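PDB 3UAO: putative isochorismatase from Bordetella bronchiseptica, which catalyses the hydrolysis of maleamate to maleate and ammonia, a step in the bacterial breakdown of nicotinate (vitamin B3). Local coordinates for residues 40-45 against 158-163; 185-190 against 212-217. One frame throughout, in Å; residues are numbered along the deposited sequence.

Contact 1. Residues 40-45 against 158-163; sequences PLKAPY and GVQTLL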
loop_
_atom_site.group_PDB
_atom_site.type_symbol
_atom_site.label_atom_id
_atom_site.label_comp_id
_atom_site.label_asym_id
_atom_site.label_seq_id
_atom_site.Cartn_x
_atom_site.Cartn_y
_atom_site.Cartn_z
ATOM N N PRO A 40 -8.369 21.715 -11.499
ATOM C CA PRO A 40 -8.278 22.927 -10.687
ATOM C C PRO A 40 -7.217 22.768 -9.609
ATOM O O PRO A 40 -7.113 21.705 -9.021
ATOM C CB PRO A 40 -9.686 23.029 -10.050
ATOM C CG PRO A 40 -10.579 22.334 -11.018
ATOM C CD PRO A 40 -9.752 21.200 -11.550
ATOM N N LEU A 41 -6.433 23.811 -9.368
ATOM C CA LEU A 41 -5.405 23.767 -8.329
ATOM C C LEU A 41 -6.009 24.068 -6.992
ATOM O O LEU A 41 -6.981 24.811 -6.922
ATOM C CB LEU A 41 -4.323 24.788 -8.613
ATOM C CG LEU A 41 -3.172 24.324 -9.476
ATOM C CD1 LEU A 41 -3.588 23.313 -10.530
ATOM C CD2 LEU A 41 -2.512 25.548 -10.064
ATOM N N LYS A 42 -5.411 23.530 -5.927
ATOM C CA LYS A 42 -5.954 23.681 -4.570
ATOM C C LYS A 42 -4.915 23.506 -3.448
ATOM O O LYS A 42 -4.266 22.473 -3.332
ATOM C CB LYS A 42 -7.066 22.654 -4.377
ATOM C CG LYS A 42 -8.074 23.004 -3.314
ATOM C CD LYS A 42 -8.783 21.754 -2.837
ATOM C CE LYS A 42 -9.716 22.026 -1.627
ATOM N NZ LYS A 42 -10.228 20.738 -1.112
ATOM N N ALA A 43 -4.815 24.526 -2.604
ATOM C CA ALA A 43 -3.939 24.553 -1.445
ATOM C C ALA A 43 -4.521 23.644 -0.387
ATOM O O ALA A 43 -5.697 23.329 -0.464
ATOM C CB ALA A 43 -3.836 25.984 -0.905
ATOM N N PRO A 44 -3.706 23.210 0.597
ATOM C CA PRO A 44 -2.262 23.494 0.709
ATOM C C PRO A 44 -1.468 22.839 -0.406
ATOM O O PRO A 44 -1.841 21.765 -0.869
ATOM C CB PRO A 44 -1.870 22.896 2.088
ATOM C CG PRO A 44 -3.128 22.750 2.824
ATOM C CD PRO A 44 -4.221 22.541 1.811
ATOM N N TYR A 45 -0.390 23.491 -0.828
ATOM C CA TYR A 45 0.514 22.921 -1.831
ATOM C C TYR A 45 1.723 22.233 -1.228
ATOM O O TYR A 45 2.116 22.503 -0.104
ATOM C CB TYR A 45 1.027 23.981 -2.782
ATOM C CG TYR A 45 -0.070 24.675 -3.489
ATOM C CD1 TYR A 45 -0.714 24.063 -4.519
ATOM C CD2 TYR A 45 -0.482 25.969 -3.104
ATOM C CE1 TYR A 45 -1.746 24.692 -5.167
ATOM C CE2 TYR A 45 -1.512 26.596 -3.728
ATOM C CZ TYR A 45 -2.140 25.952 -4.770
ATOM O OH TYR A 45 -3.188 26.528 -5.429
ATOM N N GLY A 158 -1.735 17.482 5.334
ATOM C CA GLY A 158 -2.947 17.988 4.720
ATOM C C GLY A 158 -2.820 18.515 3.297
ATOM O O GLY A 158 -3.638 19.355 2.876
ATOM N N VAL A 159 -1.856 17.978 2.529
ATOM C CA VAL A 159 -1.545 18.487 1.187
ATOM C C VAL A 159 -2.576 18.099 0.145
ATOM O O VAL A 159 -2.892 16.916 -0.015
ATOM C CB VAL A 159 -0.130 18.057 0.733
ATOM C CG1 VAL A 159 0.065 18.285 -0.776
ATOM C CG2 VAL A 159 0.928 18.814 1.562
ATOM N N GLN A 160 -3.096 19.089 -0.573
ATOM C CA GLN A 160 -4.165 18.858 -1.569
ATOM C C GLN A 160 -3.603 18.729 -2.965
ATOM O O GLN A 160 -4.045 17.891 -3.722
ATOM C CB GLN A 160 -5.190 20.001 -1.546
ATOM C CG GLN A 160 -6.079 20.016 -0.300
ATOM C CD GLN A 160 -7.067 18.902 -0.330
ATOM O OE1 GLN A 160 -6.788 17.799 0.122
ATOM N NE2 GLN A 160 -8.234 19.166 -0.902
ATOM N N THR A 161 -2.651 19.594 -3.294
ATOM C CA THR A 161 -1.988 19.653 -4.583
ATOM C C THR A 161 -0.447 19.525 -4.443
ATOM O O THR A 161 0.193 20.219 -3.649
ATOM C CB THR A 161 -2.296 20.995 -5.267
ATOM O OG1 THR A 161 -3.713 21.144 -5.465
ATOM C CG2 THR A 161 -1.559 21.123 -6.601
ATOM N N LEU A 162 0.149 18.667 -5.247
ATOM C CA LEU A 162 1.560 18.388 -5.203
ATOM C C LEU A 162 2.245 18.744 -6.519
ATOM O O LEU A 162 1.942 18.196 -7.563
ATOM C CB LEU A 162 1.735 16.877 -4.926
ATOM C CG LEU A 162 3.150 16.312 -4.792
ATOM C CD1 LEU A 162 3.799 16.960 -3.545
ATOM C CD2 LEU A 162 3.169 14.788 -4.744
ATOM N N LEU A 163 3.196 19.661 -6.475
ATOM C CA LEU A 163 3.974 19.990 -7.655
ATOM C C LEU A 163 5.038 18.896 -7.797
ATOM O O LEU A 163 5.634 18.473 -6.811
ATOM C CB LEU A 163 4.606 21.376 -7.513
ATOM C CG LEU A 163 3.682 22.620 -7.696
ATOM C CD1 LEU A 163 2.654 22.787 -6.557
ATOM C CD2 LEU A 163 4.505 23.882 -7.855
#
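At the N-terminal ends of neighbouring strands in the central parallel sheet of this Rossmann-like isochorismatase fold, Tyr45 at the start of strand 45-50 pairs with Thr161, the first residue of strand 161-167. The loop that leads into Tyr45 contains a cis peptide before Pro44, and the carbonyl of that proline points at the turn opposite. Pro44 O receives the amide Gln160 N at 3.0 Å. A weak second bond runs from Thr161 N to Pro44 O at 3.4 Å, so one oxygen gathers two successive amides just before regular pairing begins. Past them, Tyr45 CA lies 3.3 Å from Thr161 O in a CA-H...O contact.

Thr161 reaches back to the loop with its side chain. Thr161 OG1, placed beside the backbone N and anti to the carbonyl carbon (chi1 -60°), donates to Lys42 O at 2.6 Å; the hydroxyl approaches from well off the carbonyl's axis and is tilted 27° from its plane. The methyl Thr161 CG2 turns to the tyrosine ring and meets its edge, in plane, 3.7 Å from Tyr45 CD1. Ala43 CA sits over the centre of one ring face, while Leu163 CD1 comes to 4.1 Å from Tyr45 CD1. Within the loop, the extended Lys42 chain runs alongside Gln160, pointing the same way, and the Pro44 ring packs on the carbonyl of Gly158, where a Schellman motif ends helix 150-156. Lys225 makes a cation-pi contact with Tyr45.

Thr161 is thus divided by chemistry: its hydroxyl holds a loop carbonyl and its methyl borders an aromatic ring. The irregular loop is tied to the strand and its approach through two backbone carbonyls, Lys42 O and Pro44 O, one met by a side-chain hydroxyl and the other by backbone amides.

Contact 2. Residues 185-190 against 212-217; sequences FRPLVL and KYAAVM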
loop_
_atom_site.group_PDB
_atom_site.type_symbol
_atom_site.label_atom_id
_atom_site.label_comp_id
_atom_site.label_asym_id
_atom_site.label_seq_id
_atom_site.Cartn_x
_atom_site.Cartn_y
_atom_site.Cartn_z
ATOM N N PHE A 185 -4.014 13.107 -4.260
ATOM C CA PHE A 185 -3.414 14.451 -4.435
ATOM C C PHE A 185 -3.569 14.965 -5.875
ATOM O O PHE A 185 -3.502 14.218 -6.828
ATOM C CB PHE A 185 -1.934 14.445 -3.995
ATOM C CG PHE A 185 -1.712 13.765 -2.655
ATOM C CD1 PHE A 185 -2.041 14.391 -1.477
ATOM C CD2 PHE A 185 -1.217 12.500 -2.590
ATOM C CE1 PHE A 185 -1.904 13.777 -0.240
ATOM C CE2 PHE A 185 -1.034 11.875 -1.346
ATOM C CZ PHE A 185 -1.390 12.527 -0.170
ATOM N N ARG A 186 -3.743 16.262 -6.047
ATOM C CA ARG A 186 -3.837 16.837 -7.402
ATOM C C ARG A 186 -2.403 17.023 -7.830
ATOM O O ARG A 186 -1.707 17.844 -7.207
ATOM C CB ARG A 186 -4.572 18.172 -7.363
ATOM C CG ARG A 186 -6.037 18.011 -6.940
ATOM C CD ARG A 186 -6.625 19.266 -6.339
ATOM N NE ARG A 186 -7.968 19.020 -5.846
ATOM C CZ ARG A 186 -9.091 19.397 -6.451
ATOM N NH1 ARG A 186 -9.094 20.084 -7.584
ATOM N NH2 ARG A 186 -10.249 19.103 -5.899
ATOM N N PRO A 187 -1.927 16.234 -8.830
ATOM C CA PRO A 187 -0.567 16.475 -9.276
ATOM C C PRO A 187 -0.491 17.668 -10.228
ATOM O O PRO A 187 -1.365 17.844 -11.093
ATOM C CB PRO A 187 -0.168 15.166 -10.017
ATOM C CG PRO A 187 -1.397 14.199 -9.855
ATOM C CD PRO A 187 -2.556 15.126 -9.577
ATOM N N LEU A 188 0.555 18.485 -10.049
ATOM C CA LEU A 188 0.885 19.581 -10.943
ATOM C C LEU A 188 2.284 19.284 -11.498
ATOM O O LEU A 188 3.303 19.519 -10.832
ATOM C CB LEU A 188 0.882 20.903 -10.168
ATOM C CG LEU A 188 0.685 22.214 -10.939
ATOM C CD1 LEU A 188 0.634 23.391 -9.970
ATOM C CD2 LEU A 188 1.726 22.429 -12.039
ATOM N N VAL A 189 2.333 18.752 -12.716
ATOM C CA VAL A 189 3.605 18.420 -13.345
ATOM C C VAL A 189 4.254 19.668 -13.960
ATOM O O VAL A 189 3.734 20.276 -14.886
ATOM C CB VAL A 189 3.456 17.304 -14.370
ATOM C CG1 VAL A 189 4.820 16.964 -14.983
ATOM C CG2 VAL A 189 2.844 16.070 -13.676
ATOM N N LEU A 190 5.383 20.059 -13.399
ATOM C CA LEU A 190 6.156 21.148 -13.900
ATOM C C LEU A 190 6.859 20.699 -15.185
ATOM O O LEU A 190 7.917 20.080 -15.121
ATOM C CB LEU A 190 7.196 21.548 -12.863
ATOM C CG LEU A 190 6.888 22.402 -11.629
ATOM C CD1 LEU A 190 5.490 23.098 -11.667
ATOM C CD2 LEU A 190 7.198 21.660 -10.274
ATOM N N LYS A 212 -4.719 12.555 -18.666
ATOM C CA LYS A 212 -5.282 11.586 -17.735
ATOM C C LYS A 212 -5.005 11.791 -16.231
ATOM O O LYS A 212 -5.767 11.316 -15.390
ATOM C CB LYS A 212 -4.737 10.216 -18.134
ATOM C CG LYS A 212 -5.239 9.650 -19.484
ATOM C CD LYS A 212 -4.356 8.473 -19.919
ATOM C CE LYS A 212 -4.768 7.865 -21.254
ATOM N NZ LYS A 212 -3.924 6.706 -21.647
ATOM N N TYR A 213 -3.925 12.449 -15.871
ATOM C CA TYR A 213 -3.358 12.273 -14.545
ATOM C C TYR A 213 -2.964 13.525 -13.783
ATOM O O TYR A 213 -2.745 13.441 -12.569
ATOM C CB TYR A 213 -2.103 11.427 -14.642
ATOM C CG TYR A 213 -2.288 10.071 -15.242
ATOM C CD1 TYR A 213 -3.340 9.266 -14.862
ATOM C CD2 TYR A 213 -1.396 9.582 -16.157
ATOM C CE1 TYR A 213 -3.517 8.035 -15.420
ATOM C CE2 TYR A 213 -1.562 8.341 -16.705
ATOM C CZ TYR A 213 -2.617 7.559 -16.328
ATOM O OH TYR A 213 -2.799 6.281 -16.868
ATOM N N ALA A 214 -2.827 14.662 -14.455
ATOM C CA ALA A 214 -2.241 15.844 -13.789
ATOM C C ALA A 214 -2.602 17.134 -14.471
ATOM O O ALA A 214 -2.967 17.160 -15.640
ATOM C CB ALA A 214 -0.728 15.727 -13.709
ATOM N N ALA A 215 -2.522 18.208 -13.707
ATOM C CA ALA A 215 -2.377 19.543 -14.310
ATOM C C ALA A 215 -0.894 19.653 -14.710
ATOM O O ALA A 215 0.001 19.240 -13.975
ATOM C CB ALA A 215 -2.788 20.650 -13.328
ATOM N N VAL A 216 -0.673 20.176 -15.911
ATOM C CA VAL A 216 0.641 20.233 -16.570
ATOM C C VAL A 216 0.893 21.656 -17.102
ATOM O O VAL A 216 0.220 22.129 -18.002
ATOM C CB VAL A 216 0.716 19.203 -17.746
ATOM C CG1 VAL A 216 2.001 19.395 -18.603
ATOM C CG2 VAL A 216 0.650 17.814 -17.214
ATOM N N MET A 217 1.873 22.325 -16.521
ATOM C CA MET A 217 2.222 23.662 -16.936
ATOM C C MET A 217 3.710 23.946 -16.648
ATOM O O MET A 217 4.360 23.218 -15.891
ATOM C CB MET A 217 1.292 24.670 -16.229
ATOM C CG MET A 217 1.306 24.659 -14.686
ATOM S SD MET A 217 -0.126 25.607 -14.064
ATOM C CE MET A 217 -1.425 24.404 -14.267
#
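Three backbone hydrogen bonds join Val189 and Pro187 to the short strand 215-217, outermost in the sheet of this chain, in parallel register. Val189 takes part in two of them: Val189 N donates to Ala215 O at 2.7 Å, and Val189 O accepts Met217 N at 3.2 Å. The third runs from Ala215 N to Pro187 O at 2.9 Å. Between them, Leu188 CA lies 3.2 Å from Ala215 O in a CA-H...O contact.

On the face carrying Leu188, Ala215 and Met217, the leucine and methionine side chains cross at about a right angle, and Leu188 CD2 meets Met217 CG at 3.5 Å. Met217 CG is set between its backbone N and carbonyl carbon (chi1 59°), which turns it to that methyl. On the other face the branch carbon Val189 CB faces Val216 CG2, while Val189 CG2 touches Ala214 CB, of the residue preceding strand 215-217, at 3.6 Å. Also ahead of that strand, the carbonyl of Tyr213 meets the Pro187 ring.

The pair closes the beta-alpha-beta unit formed with helix 199-212. Ala222 of helix 219-224 covers Leu188 and Met217, Val177 of helix 174-182 packs on Val189, and Lys108 of a neighbouring subunit hydrogen-bonds Ala214 O.

The two contacts have centres about 10 Å apart and follow one another along the chain, contact 1 closing before contact 2 opens. Both belong to the six-stranded parallel sheet, in which strands 45-50, 161-167, 186-195 and 215-217 lie consecutively; contact 1 joins the first two and contact 2 the last two. Between them, strands 161-167 and 186-195 are direct neighbours, probably hydrogen-bonded through Leu162 N to Arg186 O at 2.8 Å. Arg186 also bonds Pro40 O, tying the entry loop of contact 1 to the start of strand 186-195. The contacts thus lie at the starts of four of the six strands, running to the outermost of this chain, beside which another subunit packs.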